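Local coordinates for alginate biosynthesis protein AlgX (PDB 4KNC) that takes part in O-acetylating the exopolysaccharide alginate and protects the polymer from degradation as it crosses the periplasm, at residues Gln236-Gly241 / Lys292-Glu297; Ile79-Val84 / Ala124-Pro129; Glu174-Lys179 / Ser259-Leu264; Lys75-Glu80 / Glu285-Pro290. All blocks are in the same frame, centred on the assembly; numbering follows the deposited sequence.

All four contacts lie in the SGNH hydrolase-like domain, and three of them reach its parallel sheet. Contact 1 is the buried middle, where strands 237-240 and 293-298 pair by a full ladder of backbone bonds. Contact 2 is also buried but sits at the outermost strand 80-85, where a loop adds a single bridge, a tryptophan-glutamate hydrogen bond and waters. Contact 3 lies near the other outermost strand, 263-265; only partly buried, it mixes one backbone bond with a weak salt bridge and a water. Contact 4 shares Ile79 and Glu80 with contact 2, yet joins two helix ends through apolar and aromatic side chains, again only partly buried.

Contact 1: residues Gln236-Gly241 / Lys292-Glu297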
# COMPACT_ATOMS: atom_id res chain seq x y z
N GLN A 236 6.98 -9.42 -15.99
CA GLN A 236 8.14 -9.19 -15.14
C GLN A 236 7.95 -7.97 -14.24
O GLN A 236 8.86 -7.60 -13.50
CB GLN A 236 9.38 -9.00 -16.01
CG GLN A 236 9.75 -10.23 -16.82
CD GLN A 236 10.10 -11.40 -15.93
OE1 GLN A 236 10.62 -11.22 -14.83
NE2 GLN A 236 9.80 -12.62 -16.40
N ILE A 237 6.77 -7.34 -14.34
CA ILE A 237 6.46 -6.14 -13.57
C ILE A 237 5.14 -6.32 -12.80
O ILE A 237 4.14 -6.72 -13.37
CB ILE A 237 6.33 -4.89 -14.47
CG1 ILE A 237 7.58 -4.72 -15.35
CG2 ILE A 237 6.10 -3.65 -13.61
CD1 ILE A 237 7.59 -3.44 -16.17
N ALA A 238 5.18 -6.04 -11.50
CA ALA A 238 4.02 -6.21 -10.63
C ALA A 238 3.67 -4.90 -9.98
O ALA A 238 4.55 -4.10 -9.65
CB ALA A 238 4.32 -7.25 -9.56
N LEU A 239 2.38 -4.68 -9.80
CA LEU A 239 1.87 -3.45 -9.22
C LEU A 239 1.15 -3.78 -7.92
O LEU A 239 0.24 -4.62 -7.90
CB LEU A 239 0.91 -2.78 -10.20
CG LEU A 239 0.14 -1.55 -9.71
CD1 LEU A 239 1.07 -0.44 -9.24
CD2 LEU A 239 -0.77 -1.06 -10.83
N VAL A 240 1.56 -3.14 -6.84
CA VAL A 240 0.84 -3.26 -5.58
C VAL A 240 0.38 -1.86 -5.19
O VAL A 240 1.11 -0.89 -5.43
CB VAL A 240 1.68 -3.94 -4.47
CG1 VAL A 240 1.86 -5.41 -4.81
CG2 VAL A 240 3.03 -3.25 -4.28
N GLY A 241 -0.82 -1.74 -4.65
CA GLY A 241 -1.43 -0.44 -4.47
C GLY A 241 -2.80 -0.45 -3.85
O GLY A 241 -3.23 -1.44 -3.27
N LYS A 292 10.95 -8.59 -11.83
CA LYS A 292 12.17 -7.79 -11.94
C LYS A 292 11.90 -6.41 -11.35
O LYS A 292 12.79 -5.77 -10.79
CB LYS A 292 12.55 -7.63 -13.41
CG LYS A 292 12.76 -8.94 -14.14
CD LYS A 292 14.09 -9.56 -13.76
CE LYS A 292 14.32 -10.89 -14.48
NZ LYS A 292 13.41 -11.95 -13.95
N ILE A 293 10.66 -5.95 -11.50
CA ILE A 293 10.27 -4.62 -11.05
C ILE A 293 8.96 -4.69 -10.24
O ILE A 293 7.99 -5.34 -10.64
CB ILE A 293 10.10 -3.63 -12.24
CG1 ILE A 293 11.34 -3.62 -13.13
CG2 ILE A 293 9.76 -2.22 -11.73
CD1 ILE A 293 11.25 -2.64 -14.28
N LEU A 294 8.96 -4.02 -9.10
CA LEU A 294 7.79 -3.94 -8.24
C LEU A 294 7.39 -2.48 -8.12
O LEU A 294 8.18 -1.65 -7.64
CB LEU A 294 8.11 -4.51 -6.85
CG LEU A 294 7.01 -4.46 -5.77
CD1 LEU A 294 5.79 -5.25 -6.21
CD2 LEU A 294 7.55 -5.00 -4.45
N ILE A 295 6.19 -2.15 -8.57
CA ILE A 295 5.68 -0.79 -8.46
C ILE A 295 4.73 -0.67 -7.26
O ILE A 295 3.80 -1.47 -7.11
CB ILE A 295 4.91 -0.39 -9.73
CG1 ILE A 295 5.78 -0.56 -10.97
CG2 ILE A 295 4.41 1.05 -9.63
CD1 ILE A 295 4.99 -0.43 -12.25
N TRP A 296 4.94 0.33 -6.42
CA TRP A 296 4.20 0.44 -5.17
C TRP A 296 3.54 1.80 -5.07
O TRP A 296 4.22 2.82 -4.97
CB TRP A 296 5.15 0.19 -3.99
CG TRP A 296 4.50 0.18 -2.62
CD1 TRP A 296 3.16 0.14 -2.32
CD2 TRP A 296 5.19 0.26 -1.37
NE1 TRP A 296 2.98 0.16 -0.95
CE2 TRP A 296 4.20 0.24 -0.35
CE3 TRP A 296 6.53 0.34 -1.01
CZ2 TRP A 296 4.54 0.31 1.00
CZ3 TRP A 296 6.86 0.40 0.34
CH2 TRP A 296 5.87 0.38 1.32
N GLU A 297 2.21 1.81 -5.11
CA GLU A 297 1.43 3.03 -5.16
C GLU A 297 0.66 3.28 -3.86
O GLU A 297 -0.06 2.41 -3.37
CB GLU A 297 0.46 2.98 -6.35
CG GLU A 297 -0.63 4.05 -6.31
CD GLU A 297 -1.92 3.58 -5.59
OE1 GLU A 297 -2.35 4.29 -4.65
OE2 GLU A 297 -2.48 2.52 -5.95
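Gln236 and Lys292 open a parallel pairing in which Ile237 to Val240 run in register with Ile293 to Trp296. The carbonyl O of Gln236 takes two donors: Ile293 N at 3.2 Å, and Lys292 N in a bent, weak bond. The two side chains lie side by side; Lys292 NZ donates to Gln236 OE1 over 3.0 Å from above the amide plane, and Gln236 NE2 is spent on Asn234 O. The ladder then alternates: Ala238 N to Ile293 O, Ile295 N to Ala238 O, Val240 N to Ile295 O at 2.8 Å with a nearly straight N-H (175°), and Glu297 N to Val240 O. Ile237 and Leu239 bond through their backbones to strand 263-265, Leu294 and Trp296 to strand 80-85. On one face of the sheet Ile237 CG2 meets Ile295 CD1 at 3.7 Å. On the other, Val240 CG2 touches Leu294 CD1 at 3.9 Å, the two side chains crossing at about a right angle, while Trp296 NE1 hydrogen-bonds to Phe273 O. Glu297 OE1 and OE2 are hydrogen-bonded to the hydroxyls of Thr242 and Ser245, and the Glu297 side chain is about 7 Å from that of Ser243, the probable nucleophile. This is the central parallel sheet of the SGNH hydrolase fold, seen where strand ends approach the probable active site.

Contact 2: residues Ile79-Val84 / Ala124-Pro129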
# COMPACT_ATOMS: atom_id res chain seq x y z
N ILE A 79 14.93 -7.72 -7.20
CA ILE A 79 13.75 -6.88 -7.42
C ILE A 79 14.05 -5.39 -7.24
O ILE A 79 14.53 -4.96 -6.19
CB ILE A 79 12.60 -7.28 -6.48
CG1 ILE A 79 12.40 -8.79 -6.51
CG2 ILE A 79 11.31 -6.56 -6.85
CD1 ILE A 79 11.51 -9.30 -5.39
N GLU A 80 13.79 -4.60 -8.29
CA GLU A 80 13.94 -3.15 -8.21
C GLU A 80 12.61 -2.56 -7.73
O GLU A 80 11.55 -3.01 -8.16
CB GLU A 80 14.26 -2.57 -9.60
CG GLU A 80 15.57 -3.05 -10.20
CD GLU A 80 16.77 -2.30 -9.65
OE1 GLU A 80 16.60 -1.18 -9.12
OE2 GLU A 80 17.89 -2.83 -9.74
N LEU A 81 12.68 -1.55 -6.87
CA LEU A 81 11.46 -0.95 -6.33
C LEU A 81 11.17 0.43 -6.93
O LEU A 81 12.03 1.31 -6.96
CB LEU A 81 11.54 -0.87 -4.80
CG LEU A 81 10.30 -0.33 -4.08
CD1 LEU A 81 9.10 -1.24 -4.32
CD2 LEU A 81 10.56 -0.20 -2.59
N VAL A 82 9.94 0.61 -7.41
CA VAL A 82 9.46 1.91 -7.86
C VAL A 82 8.32 2.34 -6.94
O VAL A 82 7.37 1.59 -6.74
CB VAL A 82 8.93 1.82 -9.31
CG1 VAL A 82 8.24 3.12 -9.72
CG2 VAL A 82 10.06 1.48 -10.28
N VAL A 83 8.42 3.54 -6.36
CA VAL A 83 7.32 4.06 -5.54
C VAL A 83 6.54 5.16 -6.27
O VAL A 83 7.11 6.13 -6.78
CB VAL A 83 7.76 4.52 -4.10
CG1 VAL A 83 6.74 5.47 -3.49
CG2 VAL A 83 7.97 3.33 -3.17
N VAL A 84 5.23 4.97 -6.36
CA VAL A 84 4.35 5.99 -6.88
C VAL A 84 3.71 6.72 -5.70
O VAL A 84 2.82 6.20 -5.04
CB VAL A 84 3.28 5.39 -7.79
CG1 VAL A 84 2.19 6.42 -8.08
CG2 VAL A 84 3.95 4.88 -9.09
N ALA A 124 16.98 6.54 -0.63
CA ALA A 124 16.82 5.20 -0.08
C ALA A 124 17.04 4.09 -1.14
O ALA A 124 16.91 2.89 -0.84
CB ALA A 124 15.44 5.05 0.59
N GLY A 125 17.39 4.47 -2.37
CA GLY A 125 17.63 3.51 -3.44
C GLY A 125 16.35 3.10 -4.16
O GLY A 125 16.25 2.03 -4.75
N ILE A 126 15.36 3.98 -4.10
CA ILE A 126 14.05 3.70 -4.68
C ILE A 126 13.81 4.56 -5.92
O ILE A 126 13.98 5.78 -5.88
CB ILE A 126 12.93 3.95 -3.64
CG1 ILE A 126 13.09 2.98 -2.46
CG2 ILE A 126 11.54 3.85 -4.31
CD1 ILE A 126 12.06 3.16 -1.34
N TRP A 127 13.42 3.93 -7.02
CA TRP A 127 13.10 4.65 -8.23
C TRP A 127 11.78 5.37 -8.02
O TRP A 127 10.78 4.73 -7.68
CB TRP A 127 12.98 3.68 -9.41
CG TRP A 127 14.30 3.05 -9.79
CD1 TRP A 127 14.80 1.85 -9.35
CD2 TRP A 127 15.30 3.60 -10.66
NE1 TRP A 127 16.04 1.62 -9.90
CE2 TRP A 127 16.37 2.68 -10.70
CE3 TRP A 127 15.40 4.78 -11.40
CZ2 TRP A 127 17.52 2.90 -11.47
CZ3 TRP A 127 16.55 5.00 -12.17
CH2 TRP A 127 17.59 4.06 -12.19
N THR A 128 11.77 6.68 -8.21
CA THR A 128 10.60 7.46 -7.83
C THR A 128 10.17 8.50 -8.86
O THR A 128 10.78 9.55 -8.96
CB THR A 128 10.85 8.18 -6.52
OG1 THR A 128 11.49 7.27 -5.61
CG2 THR A 128 9.53 8.66 -5.94
N PRO A 129 9.11 8.20 -9.62
CA PRO A 129 8.65 9.17 -10.62
C PRO A 129 8.33 10.52 -9.98
O PRO A 129 7.81 10.61 -8.85
CB PRO A 129 7.38 8.52 -11.17
CG PRO A 129 7.63 7.06 -11.00
CD PRO A 129 8.37 6.93 -9.71
O HOH W 1 17.60 0.19 -7.17
O HOH W 2 15.07 -0.49 -6.02
O HOH W 3 6.47 8.68 -7.17
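Val82 and Trp127 form a single backbone bridge, with Trp127 N bonded to Leu81 O at 3.0 Å and Val83 N to Trp127 O at 3.0 Å, while the two chains run 53° apart. The Trp127 side chain crosses obliquely to that of Glu80, and its NE1 donates to Glu80 OE1 over 3.0 Å. The acceptor lies close to the indole plane, but the donor meets the carboxylate from above its plane, the two flat groups being turned 64° against each other. A bend at chi2 (-81°) helps bring the carboxylate there, and a water also donates to OE1; OE2 makes a long, weak ion pair with Lys75. Strand 80-85 is an outermost strand of the domain's parallel sheet, already paired on one edge with strand 293-298; the loop 124-129 meets its other edge at that one bridge. That loop leaves helix 107-123 through Gly125, whose positive phi closes a Schellman motif. A second water links Gly125 O to Leu81 N, giving this strand N-H an acceptor. Farther along, Ile126 CG2 packs on Val83 CG2 at 3.8 Å, and Ile126 CD1 lies beside Leu81 CD2. Val82 sends CG2 to Trp127 CB and CG1 to Pro129 CD, also at 3.8 Å. Thr128 OG1 donates a hydrogen bond back to Ile126 O, and a third water, 2.7 Å from Val83 O, donates to both this atom and Pro129 O.

Contact 3: residues Glu174-Lys179 / Ser259-Leu264; sequences EEIPKK and SGADIL
Gly260 meets Lys179 just past the end of a helix, and the residue before it, Ser259, helps shape the turn. Ser259 OG accepts from Ala261 N at 3.1 Å, an ST turn, and is also hydrogen-bonded to Leu255 O. Gly260 then leaves helical geometry with a positive phi of 82°, and its carbonyl O takes the N-H of Lys179 at 2.8 Å. The same oxygen has Lys178 CA close by at 3.4 Å, in a CA-H...O contact. Ala261 adds the apolar touch: its CB meets Ile176 CG2 at 3.9 Å, the branch that lies anti to the backbone N of Ile176. At Asp262 the backbone N is satisfied by a water that donates in turn to Pro177 O, each bond 2.8 Å long, so a water links the two backbones at this point. The Asp262 carboxylate crosses the Lys179 chain obliquely. OD2 forms a weak salt bridge with NZ at 3.3 Å, and Lys179 CD comes almost as near, so the aliphatic chain as well as its charge lies against the acid. Ile263 and Leu264 carry the segment into strand 263-265, at the edge of the parallel sheet beside strand 237-240. The contact thus holds the loop leading from helix 153-169 to strand 180-191 against the turn joining helix 251-259 to that edge strand, with Ile176 and Ala261 both resting on Ile237.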
# COMPACT_ATOMS: atom_id res chain seq x y z
N GLU A 174 15.15 -3.57 -20.41
CA GLU A 174 15.26 -3.87 -21.83
C GLU A 174 15.00 -5.34 -22.15
O GLU A 174 14.55 -5.68 -23.24
CB GLU A 174 16.62 -3.41 -22.37
CG GLU A 174 16.62 -3.15 -23.87
CD GLU A 174 15.83 -1.91 -24.26
OE1 GLU A 174 15.30 -1.21 -23.37
OE2 GLU A 174 15.74 -1.63 -25.48
N GLU A 175 15.26 -6.21 -21.17
CA GLU A 175 15.08 -7.65 -21.37
C GLU A 175 13.63 -8.08 -21.14
O GLU A 175 13.21 -9.16 -21.53
CB GLU A 175 16.01 -8.44 -20.44
CG GLU A 175 17.43 -8.58 -20.96
CD GLU A 175 18.10 -7.24 -21.23
OE1 GLU A 175 17.95 -6.31 -20.41
OE2 GLU A 175 18.78 -7.11 -22.28
N ILE A 176 12.87 -7.22 -20.47
CA ILE A 176 11.46 -7.50 -20.22
C ILE A 176 10.74 -7.66 -21.56
O ILE A 176 11.02 -6.92 -22.49
CB ILE A 176 10.86 -6.38 -19.34
CG1 ILE A 176 11.50 -6.43 -17.95
CG2 ILE A 176 9.34 -6.49 -19.24
CD1 ILE A 176 11.02 -5.38 -16.97
N PRO A 177 9.86 -8.67 -21.67
CA PRO A 177 9.07 -8.88 -22.89
C PRO A 177 8.30 -7.62 -23.26
O PRO A 177 7.70 -7.00 -22.39
CB PRO A 177 8.06 -9.96 -22.49
CG PRO A 177 8.61 -10.62 -21.31
CD PRO A 177 9.54 -9.66 -20.62
N LYS A 178 8.32 -7.26 -24.54
CA LYS A 178 7.63 -6.06 -25.00
C LYS A 178 6.41 -6.45 -25.84
O LYS A 178 6.45 -7.43 -26.59
CB LYS A 178 8.58 -5.18 -25.82
CG LYS A 178 9.84 -4.78 -25.07
CD LYS A 178 9.50 -4.26 -23.67
CE LYS A 178 10.72 -3.66 -22.99
NZ LYS A 178 11.64 -4.69 -22.49
N LYS A 179 5.33 -5.69 -25.70
CA LYS A 179 4.11 -5.89 -26.47
C LYS A 179 3.54 -4.53 -26.83
O LYS A 179 3.95 -3.52 -26.28
CB LYS A 179 3.07 -6.67 -25.65
CG LYS A 179 3.60 -7.88 -24.92
CD LYS A 179 2.69 -8.29 -23.77
CE LYS A 179 1.44 -9.00 -24.25
NZ LYS A 179 1.46 -10.43 -23.84
N SER A 259 4.42 1.87 -21.42
CA SER A 259 5.69 1.17 -21.18
C SER A 259 5.93 0.04 -22.17
O SER A 259 7.07 -0.31 -22.41
CB SER A 259 5.78 0.61 -19.76
OG SER A 259 4.98 -0.56 -19.63
N GLY A 260 4.87 -0.54 -22.72
CA GLY A 260 5.02 -1.67 -23.61
C GLY A 260 5.20 -3.00 -22.87
O GLY A 260 5.43 -4.03 -23.49
N ALA A 261 5.09 -2.98 -21.55
CA ALA A 261 5.27 -4.20 -20.75
C ALA A 261 3.98 -4.60 -20.05
O ALA A 261 3.19 -3.74 -19.67
CB ALA A 261 6.36 -3.99 -19.72
N ASP A 262 3.79 -5.91 -19.85
CA ASP A 262 2.72 -6.44 -19.00
C ASP A 262 2.86 -5.98 -17.54
O ASP A 262 3.95 -5.97 -16.98
CB ASP A 262 2.68 -7.97 -19.03
CG ASP A 262 1.87 -8.52 -20.20
OD1 ASP A 262 0.90 -7.85 -20.61
OD2 ASP A 262 2.18 -9.61 -20.71
N ILE A 263 1.74 -5.59 -16.94
CA ILE A 263 1.76 -5.18 -15.54
C ILE A 263 0.83 -6.08 -14.75
O ILE A 263 -0.39 -6.03 -14.92
CB ILE A 263 1.29 -3.71 -15.39
CG1 ILE A 263 2.14 -2.78 -16.26
CG2 ILE A 263 1.32 -3.30 -13.94
CD1 ILE A 263 3.49 -2.43 -15.68
N LEU A 264 1.40 -6.93 -13.90
CA LEU A 264 0.58 -7.75 -13.00
C LEU A 264 -0.02 -6.89 -11.91
O LEU A 264 0.69 -6.45 -11.01
CB LEU A 264 1.44 -8.82 -12.34
CG LEU A 264 2.19 -9.74 -13.30
CD1 LEU A 264 3.18 -10.60 -12.53
CD2 LEU A 264 1.22 -10.60 -14.08
O HOH W 4 5.84 -7.77 -20.46

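Contact 4: residues Lys75-Glu80 / Glu285-Pro290; sequences KRKGIE and EFHKNP
The Phe286 ring is approached obliquely by Ile79 and Lys77: Ile79 CD1 comes to 3.7 Å from CZ, and Lys77 CE to 4.2 Å from CE2. His287 CE1 lies at the edge of the phenyl ring, in its plane, while Phe286 CD2 stands 3.4 Å above the centre of the imidazole. At the imidazole's own edge, near its plane, Lys77 NZ lies 3.8 Å from His287 CD2. Tyr280 adds an edge-to-face ring partner to Phe286. The Lys77 chain reaches across with CG anti to the backbone N (chi1 -164°) and is extended up to its last bend, crossing both His287 and Pro290 at about a right angle; its CE rests 4.0 Å from Pro290 CB. The same proline carbon has Ile79 CD1 at 4.2 Å. Lys77 and Ile79 flank Gly78, where helix 61-76 ends in a Schellman motif, and so meet the end of helix 284-288. Across the two segments the attraction is mainly dispersive, the ammonium nitrogen at the imidazole edge being the exception. His287 NE2 is hydrogen-bonded to Leu316 O and ND1 weakly to Ser283 O, which would favour a protonated ring; Lys77 NZ, 4.9 Å from His287 NE2, would oppose the charge.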
# COMPACT_ATOMS: atom_id res chain seq x y z
N LYS A 75 16.12 -5.81 -3.37
CA LYS A 75 17.24 -5.80 -4.32
C LYS A 75 18.09 -7.08 -4.27
O LYS A 75 18.54 -7.57 -5.30
CB LYS A 75 18.13 -4.58 -4.10
CG LYS A 75 19.23 -4.46 -5.14
CD LYS A 75 18.64 -4.40 -6.53
CE LYS A 75 19.73 -4.33 -7.60
NZ LYS A 75 20.43 -3.01 -7.56
N ARG A 76 18.30 -7.61 -3.07
CA ARG A 76 19.05 -8.86 -2.93
C ARG A 76 18.36 -9.99 -3.67
O ARG A 76 19.01 -10.92 -4.13
CB ARG A 76 19.18 -9.27 -1.46
CG ARG A 76 20.15 -8.47 -0.63
CD ARG A 76 20.58 -9.27 0.61
NE ARG A 76 19.45 -9.85 1.34
CZ ARG A 76 19.08 -11.12 1.25
NH1 ARG A 76 18.04 -11.57 1.94
NH2 ARG A 76 19.74 -11.95 0.45
N LYS A 77 17.04 -9.92 -3.76
CA LYS A 77 16.26 -10.98 -4.38
C LYS A 77 16.11 -10.74 -5.90
O LYS A 77 15.44 -11.50 -6.59
CB LYS A 77 14.89 -11.09 -3.70
CG LYS A 77 14.12 -12.38 -3.99
CD LYS A 77 12.74 -12.37 -3.32
CE LYS A 77 11.84 -13.48 -3.85
NZ LYS A 77 12.44 -14.84 -3.69
N GLY A 78 16.76 -9.69 -6.40
CA GLY A 78 16.67 -9.32 -7.80
C GLY A 78 15.45 -8.48 -8.17
O GLY A 78 14.98 -8.51 -9.31
N ILE A 79 14.93 -7.72 -7.20
CA ILE A 79 13.75 -6.88 -7.42
C ILE A 79 14.05 -5.39 -7.24
O ILE A 79 14.53 -4.96 -6.19
CB ILE A 79 12.60 -7.28 -6.48
CG1 ILE A 79 12.40 -8.79 -6.51
CG2 ILE A 79 11.31 -6.56 -6.85
CD1 ILE A 79 11.51 -9.30 -5.39
N GLU A 80 13.79 -4.60 -8.29
CA GLU A 80 13.94 -3.15 -8.21
C GLU A 80 12.61 -2.56 -7.73
O GLU A 80 11.55 -3.01 -8.16
CB GLU A 80 14.26 -2.57 -9.60
CG GLU A 80 15.57 -3.05 -10.20
CD GLU A 80 16.77 -2.30 -9.65
OE1 GLU A 80 16.60 -1.18 -9.12
OE2 GLU A 80 17.89 -2.83 -9.74
N GLU A 285 3.30 -17.49 -5.93
CA GLU A 285 3.79 -17.06 -7.24
C GLU A 285 4.88 -16.01 -7.10
O GLU A 285 5.85 -16.00 -7.88
CB GLU A 285 2.65 -16.54 -8.13
CG GLU A 285 3.09 -16.05 -9.52
CD GLU A 285 3.64 -17.15 -10.43
OE1 GLU A 285 3.29 -18.34 -10.25
OE2 GLU A 285 4.44 -16.83 -11.33
N PHE A 286 4.76 -15.15 -6.09
CA PHE A 286 5.79 -14.13 -5.84
C PHE A 286 7.14 -14.78 -5.63
O PHE A 286 8.12 -14.37 -6.24
CB PHE A 286 5.43 -13.24 -4.66
CG PHE A 286 6.54 -12.30 -4.26
CD1 PHE A 286 6.85 -11.19 -5.04
CD2 PHE A 286 7.27 -12.51 -3.09
CE1 PHE A 286 7.87 -10.32 -4.66
CE2 PHE A 286 8.29 -11.64 -2.71
CZ PHE A 286 8.59 -10.54 -3.50
N HIS A 287 7.18 -15.82 -4.80
CA HIS A 287 8.46 -16.48 -4.53
C HIS A 287 8.89 -17.47 -5.62
O HIS A 287 10.09 -17.71 -5.79
CB HIS A 287 8.48 -17.12 -3.14
CG HIS A 287 8.39 -16.10 -2.05
ND1 HIS A 287 7.20 -15.78 -1.42
CD2 HIS A 287 9.33 -15.28 -1.52
CE1 HIS A 287 7.42 -14.83 -0.53
NE2 HIS A 287 8.70 -14.50 -0.58
N LYS A 288 7.94 -18.02 -6.36
CA LYS A 288 8.31 -18.86 -7.49
C LYS A 288 8.92 -18.02 -8.60
O LYS A 288 10.05 -18.25 -9.02
CB LYS A 288 7.13 -19.68 -8.02
CG LYS A 288 7.52 -20.46 -9.28
N ASN A 289 8.16 -17.02 -9.06
CA ASN A 289 8.60 -16.13 -10.13
C ASN A 289 8.59 -14.67 -9.70
O ASN A 289 7.66 -13.93 -10.02
CB ASN A 289 7.69 -16.29 -11.35
CG ASN A 289 7.53 -17.75 -11.77
OD1 ASN A 289 8.52 -18.46 -11.96
ND2 ASN A 289 6.29 -18.19 -11.92
N PRO A 290 9.63 -14.24 -8.96
CA PRO A 290 9.66 -12.84 -8.51
C PRO A 290 9.76 -11.86 -9.68
O PRO A 290 10.46 -12.13 -10.66
CB PRO A 290 10.91 -12.76 -7.63
CG PRO A 290 11.75 -13.95 -8.03
CD PRO A 290 10.77 -15.01 -8.44